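Local coordinates for protein filamentous hemagglutinin (Bordetella pertussis, PDB 1RWR) that probably serves as an adhesin, whose N-terminal secretion domain directs its export through the two-partner (type V) secretion pathway, at residues G51-V56 with E93-G98; V21-P26 with T64-L69; A99-A104 with L117-L122. One frame throughout, in Å; residues are numbered along the deposited sequence.

Contact 1: residues G51-V56 with E93-G98; sequences GLTDGV and EVYGKG
Glu-93 comes first where the end of strand 91-96 meets the loop following strand 45-50: its carboxylate takes the backbone N-H groups of Arg-58 and Ile-59, tying the strand to the tip of the hairpin that residues 55-56 begin. Tyr-95, two residues later, carries most of the contact, its CG anti to the backbone N (chi1 168°), so that the ring reaches out into the curl of residues 51-56. The loop wraps the ring obliquely: Gly-51 CA lies 3.7 Å from Tyr-95 CE2, while Val-56 N approaches from the CE1 side, 3.9 Å from that atom. At the tip, Tyr-95 OH donates a short hydrogen bond of 2.6 Å to Thr-53 O, which sits at the ring edge, near the ring plane. Seen from the carbonyl, the hydroxyl is 44° above its plane and off the lone pairs. Gly-55 N is 3.1 Å from Tyr-95 OH but poorly angled, so it adds closeness and no second bond. Gly-51 and Gly-55 have no side chains, and this lets bare backbone close on the ring, with Gly-55 CA 3.9 Å from Tyr-95 CZ. Gly-96, at a positive phi of 102°, makes the closest approach of CA atoms, its CA 4.2 Å from Gly-51 CA. Here the segments do not pair as strands: Gly-51 N is 3.4 Å from Tyr-95 O at a poor angle. The Lys-97 side chain turns from the loop, and its backbone O accepts from Asn-50 ND2. Gly-98 then takes the chain into strand 99-104. The arrangement is a corner between two strands of one coil of a right-handed beta-helix, its outward tyrosine held by the loop of the preceding coil.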
loop_
_atom_site.group_PDB
_atom_site.type_symbol
_atom_site.label_atom_id
_atom_site.label_comp_id
_atom_site.label_asym_id
_atom_site.label_seq_id
_atom_site.Cartn_x
_atom_site.Cartn_y
_atom_site.Cartn_z
ATOM N N GLY A 51 16.773 -5.679 13.781
ATOM C CA GLY A 51 17.762 -6.655 14.195
ATOM C C GLY A 51 18.220 -6.452 15.628
ATOM O O GLY A 51 18.474 -5.349 16.043
ATOM N N LEU A 52 18.264 -7.539 16.387
ATOM C CA LEU A 52 18.889 -7.557 17.718
ATOM C C LEU A 52 20.347 -7.986 17.688
ATOM O O LEU A 52 21.047 -7.877 18.709
ATOM C CB LEU A 52 18.094 -8.492 18.635
ATOM C CG LEU A 52 16.643 -8.128 18.908
ATOM C CD1 LEU A 52 16.001 -9.167 19.828
ATOM C CD2 LEU A 52 16.459 -6.746 19.505
ATOM N N THR A 53 20.803 -8.452 16.531
ATOM C CA THR A 53 22.177 -8.857 16.323
ATOM C C THR A 53 22.746 -8.218 15.080
ATOM O O THR A 53 22.013 -7.849 14.155
ATOM C CB THR A 53 22.267 -10.376 16.182
ATOM O OG1 THR A 53 21.512 -10.817 15.049
ATOM C CG2 THR A 53 21.596 -11.068 17.388
ATOM N N ASP A 54 24.064 -8.122 15.050
ATOM C CA ASP A 54 24.776 -7.597 13.896
ATOM C C ASP A 54 24.660 -8.598 12.752
ATOM O O ASP A 54 24.547 -9.816 12.958
ATOM C CB ASP A 54 26.262 -7.389 14.220
ATOM C CG ASP A 54 26.522 -6.353 15.311
ATOM O OD1 ASP A 54 25.592 -5.758 15.895
ATOM O OD2 ASP A 54 27.691 -6.073 15.641
ATOM N N GLY A 55 24.736 -8.098 11.527
ATOM C CA GLY A 55 24.546 -8.953 10.387
ATOM C C GLY A 55 24.742 -8.219 9.096
ATOM O O GLY A 55 25.490 -7.258 9.035
ATOM N N VAL A 56 24.094 -8.728 8.063
ATOM C CA VAL A 56 24.241 -8.235 6.709
ATOM C C VAL A 56 22.861 -8.165 6.069
ATOM O O VAL A 56 22.085 -9.121 6.132
ATOM C CB VAL A 56 25.149 -9.181 5.894
ATOM C CG1 VAL A 56 25.341 -8.676 4.521
ATOM C CG2 VAL A 56 26.503 -9.335 6.582
ATOM N N GLU A 93 13.632 -3.275 2.421
ATOM C CA GLU A 93 14.137 -4.461 3.085
ATOM C C GLU A 93 13.996 -4.313 4.599
ATOM O O GLU A 93 14.304 -3.288 5.165
ATOM C CB GLU A 93 15.595 -4.725 2.740
ATOM C CG GLU A 93 16.184 -5.924 3.496
ATOM C CD GLU A 93 17.540 -6.368 3.009
ATOM O OE1 GLU A 93 18.161 -5.733 2.126
ATOM O OE2 GLU A 93 18.016 -7.406 3.529
ATOM N N VAL A 94 13.520 -5.379 5.232
ATOM C CA VAL A 94 13.519 -5.474 6.682
ATOM C C VAL A 94 14.660 -6.390 7.073
ATOM O O VAL A 94 14.704 -7.554 6.663
ATOM C CB VAL A 94 12.170 -5.976 7.255
ATOM C CG1 VAL A 94 12.185 -5.948 8.776
ATOM C CG2 VAL A 94 11.012 -5.131 6.773
ATOM N N TYR A 95 15.613 -5.836 7.810
ATOM C CA TYR A 95 16.685 -6.639 8.380
ATOM C C TYR A 95 16.208 -7.126 9.756
ATOM O O TYR A 95 15.808 -6.355 10.612
ATOM C CB TYR A 95 18.002 -5.881 8.488
ATOM C CG TYR A 95 19.012 -6.609 9.338
ATOM C CD1 TYR A 95 19.631 -7.738 8.868
ATOM C CD2 TYR A 95 19.340 -6.171 10.623
ATOM C CE1 TYR A 95 20.548 -8.470 9.687
ATOM C CE2 TYR A 95 20.273 -6.887 11.435
ATOM C CZ TYR A 95 20.841 -8.037 10.960
ATOM O OH TYR A 95 21.737 -8.743 11.751
ATOM N N GLY A 96 16.391 -8.423 9.967
ATOM C CA GLY A 96 16.014 -9.052 11.235
ATOM C C GLY A 96 14.697 -9.805 11.111
ATOM O O GLY A 96 14.456 -10.555 10.164
ATOM N N LYS A 97 13.836 -9.630 12.097
ATOM C CA LYS A 97 12.535 -10.291 12.090
ATOM C C LYS A 97 11.658 -9.631 11.034
ATOM O O LYS A 97 11.565 -8.401 10.970
ATOM C CB LYS A 97 11.859 -10.188 13.460
ATOM C CG LYS A 97 10.457 -10.837 13.573
ATOM C CD LYS A 97 9.756 -10.388 14.849
ATOM C CE LYS A 97 8.278 -10.896 14.982
ATOM N NZ LYS A 97 7.318 -10.099 14.162
ATOM N N GLY A 98 11.006 -10.448 10.222
ATOM C CA GLY A 98 10.035 -9.928 9.279
ATOM C C GLY A 98 8.908 -9.191 9.982
ATOM O O GLY A 98 8.447 -9.570 11.044
#

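Contact 2: residues V21-P26 with T64-L69; sequences VNIADP and TKNPNL
Ile-23 O is gripped by two side-chain amides, those of Asn-66 and Asn-68. Both come from an Asx turn overlapping a type I beta turn (Asn-66 to Leu-69) in the long loop after strand 61-63, which packs here on the chain leaving strand 20-22 near the N-terminal end of the beta-helix. Asn-66 ND2 donates over 3.0 Å to Ile-23 O, in the carbonyl plane and on a lone pair, with an N-H...O angle of 159°. Asn-68 ND2, 3.1 Å from Ile-23 O, comes from above that plane, 62° out of it, so the two donors take well-separated directions. The other hydrogen of Asn-66 ND2 goes to Asn-49 O. The same side chain shapes its own loop: with CG anti to the backbone N, Asn-66 OD1 accepts from Asn-68 N at 2.9 Å. With ND2 bonded to Ile-23 O and Asn-49 O, this bond helps hold the amide's rotation, and the turn places Asn-68 beside residues 22-25.

The amides of Asn-22 and Asn-66 run antiparallel alongside one another, their planes 25° apart and Asn-22 CB 3.5 Å from Asn-66 OD1. Asn-22 OD1 is held by Asn-49 ND2. Farther along, Asp-25 lays its CB against Asn-68 O, and its OD2 finds Thr-70 OG1 and Arg-71. Apolar packing is slight: the side chain of Leu-69 crosses Pro-26 at about a right angle, CD2 3.7 Å from Pro-26 CD. One water accepts from Asn-22 ND2 at 3.2 Å, donates to Lys-65 O and also bonds Thr-64 OG1, 2.9 Å away.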
loop_
_atom_site.group_PDB
_atom_site.type_symbol
_atom_site.label_atom_id
_atom_site.label_comp_id
_atom_site.label_asym_id
_atom_site.label_seq_id
_atom_site.Cartn_x
_atom_site.Cartn_y
_atom_site.Cartn_z
ATOM N N VAL A 21 17.358 2.569 8.560
ATOM C CA VAL A 21 16.479 3.180 9.529
ATOM C C VAL A 21 16.551 2.364 10.797
ATOM O O VAL A 21 16.088 1.210 10.822
ATOM C CB VAL A 21 15.014 3.226 9.031
ATOM C CG1 VAL A 21 14.133 3.855 10.080
ATOM C CG2 VAL A 21 14.913 3.986 7.717
ATOM N N ASN A 22 17.171 2.942 11.832
ATOM C CA ASN A 22 17.079 2.403 13.182
ATOM C C ASN A 22 15.734 2.828 13.782
ATOM O O ASN A 22 15.612 3.859 14.427
ATOM C CB ASN A 22 18.274 2.833 14.044
ATOM C CG ASN A 22 19.505 2.026 13.752
ATOM O OD1 ASN A 22 19.413 0.918 13.237
ATOM N ND2 ASN A 22 20.696 2.590 14.059
ATOM N N ILE A 23 14.732 1.988 13.520
ATOM C CA ILE A 23 13.376 2.196 13.954
ATOM C C ILE A 23 13.303 2.305 15.484
ATOM O O ILE A 23 14.180 1.791 16.189
ATOM C CB ILE A 23 12.450 1.045 13.465
ATOM C CG1 ILE A 23 12.910 -0.339 13.964
ATOM C CG2 ILE A 23 12.373 0.998 11.933
ATOM C CD1 ILE A 23 11.825 -1.433 13.748
ATOM N N ALA A 24 12.251 2.961 15.956
ATOM C CA ALA A 24 11.941 3.087 17.366
ATOM C C ALA A 24 11.593 1.760 17.991
ATOM O O ALA A 24 11.036 0.857 17.350
ATOM C CB ALA A 24 10.787 4.093 17.565
ATOM N N ASP A 25 11.900 1.635 19.277
ATOM C CA ASP A 25 11.496 0.429 20.017
ATOM C C ASP A 25 9.982 0.262 19.890
ATOM O O ASP A 25 9.246 1.235 20.075
ATOM C CB ASP A 25 11.909 0.578 21.481
ATOM C CG ASP A 25 12.013 -0.721 22.210
ATOM O OD1 ASP A 25 12.165 -1.781 21.557
ATOM O OD2 ASP A 25 11.970 -0.743 23.478
ATOM N N PRO A 26 9.485 -0.922 19.542
ATOM C CA PRO A 26 8.042 -1.118 19.431
ATOM C C PRO A 26 7.333 -1.056 20.766
ATOM O O PRO A 26 7.934 -1.280 21.837
ATOM C CB PRO A 26 7.891 -2.532 18.846
ATOM C CG PRO A 26 9.140 -3.204 19.164
ATOM C CD PRO A 26 10.231 -2.128 19.114
ATOM N N THR A 64 24.983 -3.096 12.089
ATOM C CA THR A 64 24.933 -3.545 13.468
ATOM C C THR A 64 23.503 -3.584 13.958
ATOM O O THR A 64 22.607 -3.017 13.348
ATOM C CB THR A 64 25.789 -2.634 14.388
ATOM O OG1 THR A 64 25.360 -1.288 14.296
ATOM C CG2 THR A 64 27.223 -2.555 13.897
ATOM N N LYS A 65 23.288 -4.268 15.063
ATOM C CA LYS A 65 21.972 -4.298 15.667
ATOM C C LYS A 65 21.457 -2.881 15.907
ATOM O O LYS A 65 22.230 -1.932 16.059
ATOM C CB LYS A 65 22.011 -5.070 16.967
ATOM C CG LYS A 65 22.787 -4.395 18.055
ATOM C CD LYS A 65 22.893 -5.311 19.269
ATOM C CE LYS A 65 24.006 -6.343 19.109
ATOM N NZ LYS A 65 25.355 -5.809 18.798
ATOM N N ASN A 66 20.137 -2.758 15.949
ATOM C CA ASN A 66 19.475 -1.487 16.197
ATOM C C ASN A 66 19.512 -1.158 17.688
ATOM O O ASN A 66 18.863 -1.839 18.490
ATOM C CB ASN A 66 18.039 -1.592 15.718
ATOM C CG ASN A 66 17.255 -0.345 15.925
ATOM O OD1 ASN A 66 17.663 0.539 16.659
ATOM N ND2 ASN A 66 16.097 -0.267 15.278
ATOM N N PRO A 67 20.236 -0.115 18.064
ATOM C CA PRO A 67 20.423 0.176 19.489
ATOM C C PRO A 67 19.154 0.594 20.220
ATOM O O PRO A 67 19.151 0.551 21.453
ATOM C CB PRO A 67 21.446 1.304 19.468
ATOM C CG PRO A 67 21.208 1.936 18.192
ATOM C CD PRO A 67 20.953 0.856 17.218
ATOM N N ASN A 68 18.096 0.971 19.490
ATOM C CA ASN A 68 16.843 1.350 20.080
ATOM C C ASN A 68 16.036 0.168 20.612
ATOM O O ASN A 68 15.180 0.359 21.474
ATOM C CB ASN A 68 15.946 2.093 19.070
ATOM C CG ASN A 68 16.505 3.458 18.651
ATOM O OD1 ASN A 68 17.253 4.120 19.401
ATOM N ND2 ASN A 68 16.097 3.909 17.469
ATOM N N LEU A 69 16.256 -1.024 20.054
ATOM C CA LEU A 69 15.380 -2.152 20.297
ATOM C C LEU A 69 15.647 -2.885 21.611
ATOM O O LEU A 69 16.789 -3.225 21.906
ATOM C CB LEU A 69 15.466 -3.188 19.175
ATOM C CG LEU A 69 15.077 -2.716 17.773
ATOM C CD1 LEU A 69 15.223 -3.840 16.743
ATOM C CD2 LEU A 69 13.659 -2.040 17.769
HETATM O O HOH W 1 22.989 0.320 13.985
#

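Contact 3: residues A99-A104 with L117-L122; sequences ADLIIA and LNASNL
Two neighbouring coils of the beta-helix meet in parallel here, strand 99-104 running beside the start of strand 119-125, with Leu-101 level with Leu-122. Backbone bonds set the register. Ser-120 N donates to Ala-99 O at 2.9 Å, from 60° above the carbonyl plane, a skewed approach that goes with the corner the chain turns at Ser-120. One step on the pairing becomes straighter: Leu-101 N reaches Asn-121 O at 3.0 Å with an N-H...O angle of 169°. Leu-122 CA adds a CA-H...O contact of 3.4 Å to Leu-101 O.

In this wall of the beta-helix, Leu-101 and Leu-122 face the core and Asp-100 and Asn-121 the outside; the corner at Ser-120 breaks the alternation, so Ala-119, two residues before Asn-121, also points inward. Inside, Leu-101 CD1 lies 3.7 Å from Ala-119 CB. On the same leucine CB meets Leu-122 CD1, also at 3.7 Å; Leu-122 CG is anti to its backbone N, which carries CD1 to Leu-101 CB, and Leu-92 of strand 91-96 packs against both leucines.

Outside, Asp-100 and Asn-121 extend in the same direction, flank to flank, each with CG anti to its carbonyl carbon, the carboxylate and amide planes 58° apart. Asn-121 ND2 gives a nearly straight bond of 2.8 Å to Asp-100 OD1, almost in its own amide plane but above that of the carboxylate. The amide passes the link on to the next coil, Asn-121 OD1 accepting from Tyr-159 N, while Asp-100 OD2 has a weak bond from His-195 NE2. Ser-120 CB presses on Asp-100 OD1 from 3.3 Å.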
loop_
_atom_site.group_PDB
_atom_site.type_symbol
_atom_site.label_atom_id
_atom_site.label_comp_id
_atom_site.label_asym_id
_atom_site.label_seq_id
_atom_site.Cartn_x
_atom_site.Cartn_y
_atom_site.Cartn_z
ATOM N N ALA A 99 8.419 -8.142 9.348
ATOM C CA ALA A 99 7.346 -7.328 9.930
ATOM C C ALA A 99 6.458 -6.731 8.848
ATOM O O ALA A 99 6.854 -6.639 7.687
ATOM C CB ALA A 99 7.946 -6.216 10.754
ATOM N N ASP A 100 5.238 -6.362 9.215
ATOM C CA ASP A 100 4.409 -5.513 8.370
ATOM C C ASP A 100 5.060 -4.136 8.204
ATOM O O ASP A 100 5.704 -3.619 9.119
ATOM C CB ASP A 100 3.023 -5.275 9.003
ATOM C CG ASP A 100 2.130 -6.518 9.009
ATOM O OD1 ASP A 100 2.397 -7.513 8.294
ATOM O OD2 ASP A 100 1.122 -6.553 9.737
ATOM N N LEU A 101 4.940 -3.582 7.007
ATOM C CA LEU A 101 5.375 -2.226 6.712
ATOM C C LEU A 101 4.152 -1.390 6.393
ATOM O O LEU A 101 3.312 -1.783 5.586
ATOM C CB LEU A 101 6.353 -2.169 5.512
ATOM C CG LEU A 101 7.708 -2.848 5.705
ATOM C CD1 LEU A 101 8.472 -2.775 4.378
ATOM C CD2 LEU A 101 8.509 -2.190 6.831
ATOM N N ILE A 102 4.081 -0.222 7.012
ATOM C CA ILE A 102 3.047 0.773 6.734
ATOM C C ILE A 102 3.755 2.085 6.525
ATOM O O ILE A 102 4.485 2.549 7.419
ATOM C CB ILE A 102 2.050 0.919 7.927
ATOM C CG1 ILE A 102 1.423 -0.410 8.351
ATOM C CG2 ILE A 102 0.969 1.891 7.553
ATOM C CD1 ILE A 102 2.240 -1.224 9.298
ATOM N N ILE A 103 3.535 2.683 5.357
ATOM C CA ILE A 103 4.068 3.998 5.014
ATOM C C ILE A 103 2.880 4.952 4.871
ATOM O O ILE A 103 2.032 4.779 4.026
ATOM C CB ILE A 103 4.906 3.970 3.711
ATOM C CG1 ILE A 103 5.976 2.851 3.682
ATOM C CG2 ILE A 103 5.560 5.373 3.490
ATOM C CD1 ILE A 103 6.920 2.912 4.731
ATOM N N ALA A 104 2.817 5.954 5.726
ATOM C CA ALA A 104 1.685 6.888 5.802
ATOM C C ALA A 104 2.133 8.314 5.578
ATOM O O ALA A 104 2.951 8.863 6.334
ATOM C CB ALA A 104 0.987 6.758 7.154
ATOM N N LEU A 117 11.659 -6.981 0.686
ATOM C CA LEU A 117 12.364 -8.163 1.126
ATOM C C LEU A 117 12.133 -8.288 2.624
ATOM O O LEU A 117 12.448 -7.376 3.381
ATOM C CB LEU A 117 13.876 -8.047 0.848
ATOM C CG LEU A 117 14.313 -8.142 -0.604
ATOM C CD1 LEU A 117 15.795 -7.831 -0.752
ATOM C CD2 LEU A 117 14.051 -9.565 -1.121
ATOM N N ASN A 118 11.623 -9.438 3.045
ATOM C CA ASN A 118 11.412 -9.745 4.452
ATOM C C ASN A 118 10.380 -8.844 5.105
ATOM O O ASN A 118 10.398 -8.659 6.282
ATOM C CB ASN A 118 12.730 -9.750 5.249
ATOM C CG ASN A 118 12.622 -10.510 6.583
ATOM O OD1 ASN A 118 11.912 -11.539 6.679
ATOM N ND2 ASN A 118 13.315 -10.004 7.610
ATOM N N ALA A 119 9.463 -8.294 4.302
ATOM C CA ALA A 119 8.259 -7.651 4.805
ATOM C C ALA A 119 7.115 -8.660 4.712
ATOM O O ALA A 119 6.932 -9.328 3.691
ATOM C CB ALA A 119 7.927 -6.413 3.960
ATOM N N SER A 120 6.349 -8.796 5.788
ATOM C CA SER A 120 5.220 -9.692 5.793
ATOM C C SER A 120 4.129 -9.243 4.848
ATOM O O SER A 120 3.488 -10.054 4.201
ATOM C CB SER A 120 4.622 -9.728 7.207
ATOM O OG SER A 120 5.647 -9.811 8.142
ATOM N N ASN A 121 3.870 -7.943 4.889
ATOM C CA ASN A 121 2.781 -7.268 4.161
ATOM C C ASN A 121 3.193 -5.813 4.006
ATOM O O ASN A 121 4.057 -5.322 4.750
ATOM C CB ASN A 121 1.469 -7.305 4.941
ATOM C CG ASN A 121 0.977 -8.713 5.207
ATOM O OD1 ASN A 121 0.587 -9.403 4.278
ATOM N ND2 ASN A 121 1.030 -9.164 6.484
ATOM N N LEU A 122 2.577 -5.103 3.072
ATOM C CA LEU A 122 2.883 -3.690 2.823
ATOM C C LEU A 122 1.624 -2.890 2.616
ATOM O O LEU A 122 0.797 -3.262 1.781
ATOM C CB LEU A 122 3.755 -3.516 1.563
ATOM C CG LEU A 122 4.138 -2.113 1.110
ATOM C CD1 LEU A 122 4.923 -1.316 2.166
ATOM C CD2 LEU A 122 4.967 -2.152 -0.089
#

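In the fold
Contacts 1 and 2 gather at the N-terminal end of the beta-helix, both reaching the sheet that holds strands 20-22, 45-50 and 91-96; contact 3 lies nearer the middle of the chain. Contact 1 is a surface contact and relies on one aromatic ring; contacts 2 and 3 are partly buried. Contact 2 is built from asparagine amides and turns, and contact 3 alone pairs strands in parallel, with an apolar inner face. The first two join directly: Asp-54 forms a salt bridge with Lys-65, and Gly-51 O probably accepts from Asn-66 N. Contacts 1 and 3 meet where Asn-118 ND2 probably bonds Gly-96 O, whereas contacts 2 and 3 do not touch.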